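Local coordinates for G-protein alpha subunit Galpha7 (Naegleria fowleri, PDB 6NE6) that probably binds and hydrolyses GTP as the alpha subunit of a heterotrimeric G protein, switching signals from membrane receptors, at residues I200-S205 with V243-N248. Sequence-based numbering, arbitrary orientation.
Sequences ILFVCS and VYLLLN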
ATOM      1  N   ILE A 200     -15.563   2.066   9.542  1.00 16.84           N
ATOM      2  CA  ILE A 200     -14.485   1.235   9.022  1.00 16.54           C
ATOM      3  C   ILE A 200     -14.262   1.626   7.572  1.00 15.67           C
ATOM      4  O   ILE A 200     -15.226   1.706   6.804  1.00 15.60           O
ATOM      5  CB  ILE A 200     -14.840  -0.258   9.118  1.00 16.89           C
ATOM      6  CG1 ILE A 200     -14.868  -0.708  10.579  1.00 18.01           C
ATOM      7  CG2 ILE A 200     -13.876  -1.113   8.245  1.00 16.44           C
ATOM      8  CD1 ILE A 200     -15.575  -2.056  10.765  1.00 18.64           C
ATOM      9  N   LEU A 201     -13.003   1.850   7.203  1.00 15.43           N
ATOM     10  CA  LEU A 201     -12.599   2.012   5.805  1.00 14.79           C
ATOM     11  C   LEU A 201     -11.931   0.708   5.408  1.00 14.68           C
ATOM     12  O   LEU A 201     -10.796   0.437   5.815  1.00 14.96           O
ATOM     13  CB  LEU A 201     -11.643   3.183   5.612  1.00 14.78           C
ATOM     14  CG  LEU A 201     -12.088   4.556   6.114  1.00 15.41           C
ATOM     15  CD1 LEU A 201     -11.150   5.619   5.576  1.00 15.17           C
ATOM     16  CD2 LEU A 201     -13.539   4.833   5.703  1.00 16.83           C
ATOM     17  N   PHE A 202     -12.646  -0.106   4.628  1.00 14.40           N
ATOM     18  CA  PHE A 202     -12.115  -1.369   4.135  1.00 14.31           C
ATOM     19  C   PHE A 202     -11.360  -1.061   2.850  1.00 13.98           C
ATOM     20  O   PHE A 202     -11.965  -0.660   1.854  1.00 15.87           O
ATOM     21  CB  PHE A 202     -13.234  -2.377   3.889  1.00 14.65           C
ATOM     22  CG  PHE A 202     -12.738  -3.783   3.790  1.00 15.31           C
ATOM     23  CD1 PHE A 202     -12.107  -4.234   2.642  1.00 18.61           C
ATOM     24  CD2 PHE A 202     -12.869  -4.642   4.867  1.00 15.57           C
ATOM     25  CE1 PHE A 202     -11.622  -5.538   2.571  1.00 19.33           C
ATOM     26  CE2 PHE A 202     -12.403  -5.933   4.801  1.00 15.61           C
ATOM     27  CZ  PHE A 202     -11.768  -6.381   3.651  1.00 16.59           C
ATOM     28  N   VAL A 203     -10.042  -1.225   2.866  1.00 13.93           N
ATOM     29  CA  VAL A 203      -9.206  -0.768   1.755  1.00 13.67           C
ATOM     30  C   VAL A 203      -8.778  -1.967   0.922  1.00 13.53           C
ATOM     31  O   VAL A 203      -8.189  -2.921   1.455  1.00 13.82           O
ATOM     32  CB  VAL A 203      -7.970  -0.011   2.259  1.00 14.59           C
ATOM     33  CG1 VAL A 203      -7.170   0.539   1.073  1.00 14.27           C
ATOM     34  CG2 VAL A 203      -8.373   1.102   3.227  1.00 14.64           C
ATOM     35  N   CYS A 204      -9.047  -1.903  -0.388  1.00 14.06           N
ATOM     36  CA  CYS A 204      -8.662  -2.945  -1.331  1.00 13.97           C
ATOM     37  C   CYS A 204      -7.920  -2.305  -2.482  1.00 13.08           C
ATOM     38  O   CYS A 204      -8.262  -1.198  -2.904  1.00 15.27           O
ATOM     39  CB  CYS A 204      -9.868  -3.701  -1.890  1.00 12.91           C
ATOM     40  SG  CYS A 204     -10.711  -4.710  -0.648  1.00 21.02           S
ATOM     41  N   SER A 205      -6.911  -3.007  -2.993  1.00 13.19           N
ATOM     42  CA  SER A 205      -6.157  -2.489  -4.129  1.00 13.36           C
ATOM     43  C   SER A 205      -6.900  -2.736  -5.438  1.00 13.21           C
ATOM     44  O   SER A 205      -7.257  -3.875  -5.753  1.00 14.30           O
ATOM     45  CB  SER A 205      -4.773  -3.138  -4.181  1.00 16.16           C
ATOM     46  OG  SER A 205      -4.124  -2.801  -5.401  1.00 14.29           O
ATOM     47  N   VAL A 243     -19.584   1.088   7.406  1.00 14.38           N
ATOM     48  CA  VAL A 243     -18.514   0.446   6.645  1.00 13.30           C
ATOM     49  C   VAL A 243     -18.459   1.036   5.241  1.00 13.99           C
ATOM     50  O   VAL A 243     -19.460   1.021   4.517  1.00 16.65           O
ATOM     51  CB  VAL A 243     -18.702  -1.084   6.587  1.00 15.58           C
ATOM     52  CG1 VAL A 243     -17.521  -1.731   5.914  1.00 13.63           C
ATOM     53  CG2 VAL A 243     -18.883  -1.645   8.004  1.00 16.46           C
ATOM     54  N   TYR A 244     -17.278   1.533   4.857  1.00 12.71           N
ATOM     55  CA  TYR A 244     -17.005   2.046   3.525  1.00 12.48           C
ATOM     56  C   TYR A 244     -15.986   1.155   2.830  1.00 13.59           C
ATOM     57  O   TYR A 244     -15.061   0.645   3.468  1.00 14.38           O
ATOM     58  CB  TYR A 244     -16.452   3.471   3.597  1.00 10.93           C
ATOM     59  CG  TYR A 244     -17.409   4.458   4.200  1.00 14.04           C
ATOM     60  CD1 TYR A 244     -18.275   5.191   3.391  1.00 16.16           C
ATOM     61  CD2 TYR A 244     -17.453   4.671   5.571  1.00 14.79           C
ATOM     62  CE1 TYR A 244     -19.158   6.098   3.932  1.00 17.17           C
ATOM     63  CE2 TYR A 244     -18.347   5.577   6.119  1.00 14.83           C
ATOM     64  CZ  TYR A 244     -19.197   6.282   5.298  1.00 17.29           C
ATOM     65  OH  TYR A 244     -20.076   7.191   5.854  1.00 20.37           O
ATOM     66  N   LEU A 245     -16.151   0.964   1.523  1.00 13.73           N
ATOM     67  CA  LEU A 245     -15.165   0.259   0.711  1.00 13.37           C
ATOM     68  C   LEU A 245     -14.359   1.292  -0.065  1.00 12.38           C
ATOM     69  O   LEU A 245     -14.937   2.111  -0.789  1.00 13.11           O
ATOM     70  CB  LEU A 245     -15.837  -0.726  -0.252  1.00 14.22           C
ATOM     71  CG  LEU A 245     -14.858  -1.463  -1.185  1.00 15.32           C
ATOM     72  CD1 LEU A 245     -13.874  -2.346  -0.392  1.00 17.99           C
ATOM     73  CD2 LEU A 245     -15.625  -2.280  -2.224  1.00 18.97           C
ATOM     74  N   LEU A 246     -13.034   1.266   0.098  1.00 10.31           N
ATOM     75  CA  LEU A 246     -12.132   2.162  -0.623  1.00 12.55           C
ATOM     76  C   LEU A 246     -11.320   1.327  -1.608  1.00 12.20           C
ATOM     77  O   LEU A 246     -10.530   0.472  -1.195  1.00 14.19           O
ATOM     78  CB  LEU A 246     -11.212   2.893   0.346  1.00 13.96           C
ATOM     79  CG  LEU A 246     -11.715   4.208   0.926  1.00 17.73           C
ATOM     80  CD1 LEU A 246     -12.989   3.998   1.751  1.00 21.62           C
ATOM     81  CD2 LEU A 246     -10.597   4.811   1.770  1.00 17.26           C
ATOM     82  N   LEU A 247     -11.517   1.570  -2.899  1.00 11.37           N
ATOM     83  CA  LEU A 247     -10.757   0.868  -3.934  1.00 12.24           C
ATOM     84  C   LEU A 247      -9.581   1.776  -4.264  1.00 14.39           C
ATOM     85  O   LEU A 247      -9.739   2.791  -4.947  1.00 13.16           O
ATOM     86  CB  LEU A 247     -11.640   0.548  -5.141  1.00 12.69           C
ATOM     87  CG  LEU A 247     -12.778  -0.432  -4.797  1.00 16.92           C
ATOM     88  CD1 LEU A 247     -13.789  -0.599  -5.947  1.00 19.85           C
ATOM     89  CD2 LEU A 247     -12.226  -1.784  -4.388  1.00 23.76           C
ATOM     90  N   ASN A 248      -8.408   1.417  -3.742  1.00 12.59           N
ATOM     91  CA  ASN A 248      -7.228   2.256  -3.690  1.00 12.26           C
ATOM     92  C   ASN A 248      -6.305   1.949  -4.869  1.00 13.02           C
ATOM     93  O   ASN A 248      -6.530   1.015  -5.649  1.00 12.65           O
ATOM     94  CB  ASN A 248      -6.523   2.039  -2.340  1.00 14.81           C
ATOM     95  CG  ASN A 248      -5.375   2.996  -2.101  1.00 17.92           C
ATOM     96  OD1 ASN A 248      -5.391   4.147  -2.541  1.00 14.09           O
ATOM     97  ND2 ASN A 248      -4.361   2.515  -1.394  1.00 15.26           N
TER
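Phe202 and Cys204 of strand 200-205 pair in parallel with Leu245 and Leu247 of strand 243-248, neighbours in the central sheet of the Ras-like, P-loop NTPase fold. Helix 221-235 lies in the crossover between them, making a right-handed beta-alpha-beta unit. Five backbone hydrogen bonds hold the register. Tyr244 N and Leu246 N donate to Ile200 O and Phe202 O, Phe202 N and Cys204 N to Tyr244 O and Leu246 O, and Asn248 N closes the series on Cys204 O at 2.7 Å. Four carbonyls receive CA-H...O contacts, such as Leu247 CA to Cys204 O at 3.4 Å.

On the Leu201, Tyr244 and Leu246 face, covered by helix 308-326, Leu201 CD2 packs on Tyr244 CB (3.8 Å) and meets Leu246 CD1, while Leu201 CD1 lies 3.9 Å from Leu246 CD2. Phe202, Cys204 and Leu245 meet on the other face, where Phe229 and Tyr232 of helix 221-235 pack on the Phe202 ring. Cys204 SG lies in that ring's plane, at its edge. Leu245 CD1 sits 4.0 Å from both Phe202 CD1 and Cys204 SG and 3.4 Å from Phe202 O.

Polar ends are satisfied beyond the pair: Tyr244 OH bonds Asp321, Asn248 ND2 donates to Ser20 O in the probable P-loop, and Asn248 OD1 accepts from Ala305 N. Asn248 opens what is probably the guanine-recognising NKxD motif, and Asn248 CB rests 3.8 Å from Val203 CG1.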